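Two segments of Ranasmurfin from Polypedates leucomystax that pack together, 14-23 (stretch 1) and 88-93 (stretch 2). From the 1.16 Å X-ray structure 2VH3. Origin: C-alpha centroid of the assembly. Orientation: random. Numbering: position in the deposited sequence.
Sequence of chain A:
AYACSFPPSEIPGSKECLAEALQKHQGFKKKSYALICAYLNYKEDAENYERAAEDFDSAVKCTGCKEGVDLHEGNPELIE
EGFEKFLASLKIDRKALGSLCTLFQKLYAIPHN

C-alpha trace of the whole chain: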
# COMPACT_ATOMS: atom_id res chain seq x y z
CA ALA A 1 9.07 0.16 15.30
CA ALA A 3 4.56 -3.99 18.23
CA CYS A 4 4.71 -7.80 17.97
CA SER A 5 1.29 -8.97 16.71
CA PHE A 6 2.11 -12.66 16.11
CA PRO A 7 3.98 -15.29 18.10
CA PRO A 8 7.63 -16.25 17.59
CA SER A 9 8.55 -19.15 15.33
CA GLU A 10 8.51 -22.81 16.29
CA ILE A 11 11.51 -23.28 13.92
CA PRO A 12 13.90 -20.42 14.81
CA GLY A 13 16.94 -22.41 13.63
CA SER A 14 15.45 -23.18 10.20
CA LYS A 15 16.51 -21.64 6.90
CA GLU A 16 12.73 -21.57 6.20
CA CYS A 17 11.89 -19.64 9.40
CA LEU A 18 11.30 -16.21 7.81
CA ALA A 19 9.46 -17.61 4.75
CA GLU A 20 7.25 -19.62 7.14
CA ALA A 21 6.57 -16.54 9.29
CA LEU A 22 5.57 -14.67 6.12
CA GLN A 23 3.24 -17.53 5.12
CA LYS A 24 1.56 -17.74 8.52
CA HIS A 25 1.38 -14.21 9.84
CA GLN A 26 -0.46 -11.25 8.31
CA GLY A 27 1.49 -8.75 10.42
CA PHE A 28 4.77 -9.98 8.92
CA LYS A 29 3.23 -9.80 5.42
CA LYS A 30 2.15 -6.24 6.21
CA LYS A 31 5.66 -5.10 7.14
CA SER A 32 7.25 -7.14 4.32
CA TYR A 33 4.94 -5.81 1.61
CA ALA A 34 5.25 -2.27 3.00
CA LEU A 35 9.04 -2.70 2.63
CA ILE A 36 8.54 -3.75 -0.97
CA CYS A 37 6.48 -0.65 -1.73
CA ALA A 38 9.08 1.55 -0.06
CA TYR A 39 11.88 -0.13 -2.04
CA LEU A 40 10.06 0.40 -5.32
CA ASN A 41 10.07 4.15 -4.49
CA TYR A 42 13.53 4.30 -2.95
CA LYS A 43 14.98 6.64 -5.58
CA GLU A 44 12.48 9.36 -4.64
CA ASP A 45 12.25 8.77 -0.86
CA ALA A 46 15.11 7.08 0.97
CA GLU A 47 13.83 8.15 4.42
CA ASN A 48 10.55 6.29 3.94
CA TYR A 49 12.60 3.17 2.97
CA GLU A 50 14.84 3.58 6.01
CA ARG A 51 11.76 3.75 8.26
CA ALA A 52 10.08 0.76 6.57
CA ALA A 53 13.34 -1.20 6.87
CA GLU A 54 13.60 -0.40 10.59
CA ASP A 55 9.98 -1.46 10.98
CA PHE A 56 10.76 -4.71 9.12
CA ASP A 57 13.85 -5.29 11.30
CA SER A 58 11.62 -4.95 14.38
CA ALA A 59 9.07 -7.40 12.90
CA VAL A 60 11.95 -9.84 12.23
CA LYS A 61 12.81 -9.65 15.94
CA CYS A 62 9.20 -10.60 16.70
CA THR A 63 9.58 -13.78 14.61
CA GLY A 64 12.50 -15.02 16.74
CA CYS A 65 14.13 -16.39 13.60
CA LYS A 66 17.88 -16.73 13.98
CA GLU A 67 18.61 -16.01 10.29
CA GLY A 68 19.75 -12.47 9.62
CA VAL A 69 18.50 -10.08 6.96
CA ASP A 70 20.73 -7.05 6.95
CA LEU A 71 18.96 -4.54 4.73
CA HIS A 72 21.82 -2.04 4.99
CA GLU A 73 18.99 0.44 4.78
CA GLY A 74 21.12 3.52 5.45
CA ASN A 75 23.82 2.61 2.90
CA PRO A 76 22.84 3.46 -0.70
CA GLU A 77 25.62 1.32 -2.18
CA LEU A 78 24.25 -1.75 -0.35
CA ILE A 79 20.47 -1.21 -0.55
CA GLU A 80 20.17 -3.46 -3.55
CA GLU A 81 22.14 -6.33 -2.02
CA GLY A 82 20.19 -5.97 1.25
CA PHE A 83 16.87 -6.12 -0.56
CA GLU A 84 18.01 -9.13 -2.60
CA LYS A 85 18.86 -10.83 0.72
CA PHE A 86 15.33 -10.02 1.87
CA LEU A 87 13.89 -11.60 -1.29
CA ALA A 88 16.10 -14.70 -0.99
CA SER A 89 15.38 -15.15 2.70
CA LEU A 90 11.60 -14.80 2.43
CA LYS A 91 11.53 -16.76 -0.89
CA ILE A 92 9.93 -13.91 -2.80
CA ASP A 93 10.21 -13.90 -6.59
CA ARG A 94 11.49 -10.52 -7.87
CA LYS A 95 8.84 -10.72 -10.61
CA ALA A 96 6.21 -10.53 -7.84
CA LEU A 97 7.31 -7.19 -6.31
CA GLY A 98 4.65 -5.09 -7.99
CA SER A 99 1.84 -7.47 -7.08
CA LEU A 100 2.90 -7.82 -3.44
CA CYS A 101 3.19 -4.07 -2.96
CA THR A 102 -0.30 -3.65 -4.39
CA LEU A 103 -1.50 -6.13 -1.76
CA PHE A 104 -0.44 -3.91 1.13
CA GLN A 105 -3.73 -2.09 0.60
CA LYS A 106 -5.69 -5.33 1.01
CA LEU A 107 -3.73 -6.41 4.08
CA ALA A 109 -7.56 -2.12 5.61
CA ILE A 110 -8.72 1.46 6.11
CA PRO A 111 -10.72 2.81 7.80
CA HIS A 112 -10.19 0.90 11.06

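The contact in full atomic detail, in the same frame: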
# COMPACT_ATOMS: atom_id res chain seq x y z
N SER A 14 15.65 -22.76 11.59
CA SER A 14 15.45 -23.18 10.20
C SER A 14 15.77 -22.10 9.19
O SER A 14 15.47 -20.92 9.41
CB SER A 14 14.01 -23.65 9.97
OG SER A 14 13.81 -24.03 8.61
N LYS A 15 16.34 -22.51 8.06
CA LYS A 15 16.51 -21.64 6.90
C LYS A 15 15.16 -21.20 6.32
O LYS A 15 15.10 -20.22 5.58
CB LYS A 15 17.35 -22.33 5.82
CG LYS A 15 18.81 -22.54 6.22
CD LYS A 15 19.65 -23.08 5.07
CE LYS A 15 19.28 -24.50 4.70
NZ LYS A 15 20.29 -25.09 3.77
N GLU A 16 14.09 -21.93 6.65
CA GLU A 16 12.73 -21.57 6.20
C GLU A 16 11.97 -20.69 7.19
O GLU A 16 10.81 -20.37 6.95
CB GLU A 16 11.91 -22.83 5.94
CG GLU A 16 12.55 -23.77 4.94
CD GLU A 16 11.54 -24.64 4.23
OE1 GLU A 16 10.47 -24.13 3.83
OE2 GLU A 16 11.83 -25.84 4.06
N CYS A 17 12.59 -20.31 8.30
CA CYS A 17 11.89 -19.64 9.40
C CYS A 17 11.18 -18.35 8.97
O CYS A 17 10.02 -18.15 9.30
CB CYS A 17 12.87 -19.35 10.53
SG CYS A 17 12.11 -18.66 12.01
N LEU A 18 11.88 -17.50 8.23
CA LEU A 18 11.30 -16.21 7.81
C LEU A 18 10.22 -16.40 6.73
O LEU A 18 9.16 -15.78 6.78
CB LEU A 18 12.38 -15.23 7.34
CG LEU A 18 13.33 -14.70 8.43
CD1 LEU A 18 14.46 -13.87 7.82
CD2 LEU A 18 12.58 -13.87 9.46
N ALA A 19 10.46 -17.30 5.77
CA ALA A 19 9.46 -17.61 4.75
C ALA A 19 8.19 -18.20 5.39
O ALA A 19 7.07 -17.89 4.99
CB ALA A 19 10.03 -18.56 3.69
N GLU A 20 8.37 -19.04 6.40
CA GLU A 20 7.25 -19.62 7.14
C GLU A 20 6.50 -18.56 7.95
O GLU A 20 5.27 -18.55 8.00
CB GLU A 20 7.77 -20.75 8.03
CG GLU A 20 6.76 -21.84 8.38
CD GLU A 20 5.95 -21.55 9.62
OE1 GLU A 20 6.32 -20.66 10.41
OE2 GLU A 20 4.93 -22.25 9.81
N ALA A 21 7.23 -17.61 8.55
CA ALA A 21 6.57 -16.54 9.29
C ALA A 21 5.74 -15.68 8.35
O ALA A 21 4.64 -15.25 8.71
CB ALA A 21 7.59 -15.68 10.03
N LEU A 22 6.26 -15.45 7.15
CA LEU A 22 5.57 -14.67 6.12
C LEU A 22 4.30 -15.40 5.69
O LEU A 22 3.24 -14.78 5.54
CB LEU A 22 6.48 -14.46 4.92
CG LEU A 22 5.91 -13.63 3.77
CD1 LEU A 22 5.70 -12.17 4.20
CD2 LEU A 22 6.80 -13.71 2.54
N GLN A 23 4.39 -16.73 5.52
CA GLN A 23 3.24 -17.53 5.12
C GLN A 23 2.13 -17.47 6.17
O GLN A 23 0.95 -17.37 5.83
CB GLN A 23 3.67 -18.99 4.91
CG GLN A 23 2.51 -19.96 4.66
CD GLN A 23 2.90 -21.41 4.85
OE1 GLN A 23 3.85 -21.90 4.23
NE2 GLN A 23 2.17 -22.11 5.71
N ALA A 88 15.58 -13.33 -1.05
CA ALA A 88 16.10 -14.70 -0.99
C ALA A 88 15.62 -15.36 0.28
O ALA A 88 15.19 -16.53 0.27
CB ALA A 88 17.61 -14.67 -1.03
N SER A 89 15.71 -14.62 1.38
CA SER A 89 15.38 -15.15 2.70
C SER A 89 13.90 -15.45 2.88
O SER A 89 13.55 -16.45 3.50
CB SER A 89 15.86 -14.20 3.79
OG SER A 89 17.26 -14.05 3.73
N LEU A 90 13.04 -14.61 2.33
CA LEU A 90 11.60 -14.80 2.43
C LEU A 90 11.03 -15.61 1.25
O LEU A 90 9.82 -15.85 1.18
CB LEU A 90 10.90 -13.44 2.58
CG LEU A 90 10.87 -12.91 4.01
CD1 LEU A 90 12.27 -12.58 4.51
CD2 LEU A 90 9.95 -11.68 4.08
N LYS A 91 11.90 -15.99 0.31
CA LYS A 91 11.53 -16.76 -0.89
C LYS A 91 10.51 -16.03 -1.77
O LYS A 91 9.54 -16.61 -2.26
CB LYS A 91 11.09 -18.18 -0.51
CG LYS A 91 12.13 -18.90 0.33
CD LYS A 91 11.79 -20.36 0.52
CE LYS A 91 12.93 -21.11 1.20
NZ LYS A 91 13.15 -20.60 2.59
N ILE A 92 10.76 -14.74 -1.97
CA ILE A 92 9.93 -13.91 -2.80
C ILE A 92 10.55 -13.77 -4.18
O ILE A 92 11.71 -13.37 -4.30
CB ILE A 92 9.78 -12.51 -2.18
CG1 ILE A 92 9.16 -12.62 -0.79
CG2 ILE A 92 8.93 -11.59 -3.06
CD1 ILE A 92 9.09 -11.30 -0.03
N ASP A 93 9.77 -14.07 -5.21
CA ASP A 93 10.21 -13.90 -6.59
C ASP A 93 10.24 -12.40 -6.92
O ASP A 93 9.27 -11.69 -6.68
CB ASP A 93 9.26 -14.65 -7.53
CG ASP A 93 9.83 -14.83 -8.93
OD1 ASP A 93 10.28 -13.83 -9.53
OD2 ASP A 93 9.84 -15.97 -9.43
O HOH W 1 13.04 -18.44 5.06

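The apolar centre of the contact is Leu 90, which gives up more surface to the other stretch (75 Å²) than any other residue here. Leu 18 and Leu 22, one helical turn apart and tied by the backbone hydrogen bond from Leu 22 N to Leu 18 O (2.9 Å), both direct their CA-to-CB bonds toward stretch 2 and meet different branches of the Leu 90 side chain. Leu 18 CB lies 3.9 Å from Leu 90 CD1, and Leu 22 CD2 lies 4.1 Å from Leu 90 CD2. The same Leu 22 CD2 is 4.2 Å from Ile 92 CD1, extending the apolar patch past the end of the helix.

Between the two leucines in sequence, Ala 19 and Leu 90 have the closest CA atoms across the contact, 4.2 Å from Ala 19 CA to Leu 90 CA. The Ala 19 methyl packs against the backbone here, Ala 19 CB lying 3.7 Å from Leu 90 O.

Toward the polar edge, no direct hydrogen bond crosses the interface; Ala 19 N and Ser 89 O stand 3.9 Å apart, too far for one. Water 1 fills the gap. It accepts from Ala 19 N (2.9 Å) and donates to Ser 89 O (2.6 Å) and to Lys 15 O (2.8 Å), so three backbone groups from both stretches are satisfied through one molecule.

Lys 91 closes this edge. It is the first residue after the helix to leave helical geometry, with positive phi (60°), and although its CA-to-CB bond points sideways, its end comes nearer to stretch 1. Lys 91 NZ lies 3.9 Å from Ala 19 CB, 3.8 Å from Glu 16 CA and 3.6 Å from Lys 15 O. The turn it touches, which leads into the helix of stretch 1, is held locally: Glu 16 N donates to Ser 14 OG (2.9 Å, 157°), a capping bond, and Cys 17 N to Ser 14 O (3.1 Å).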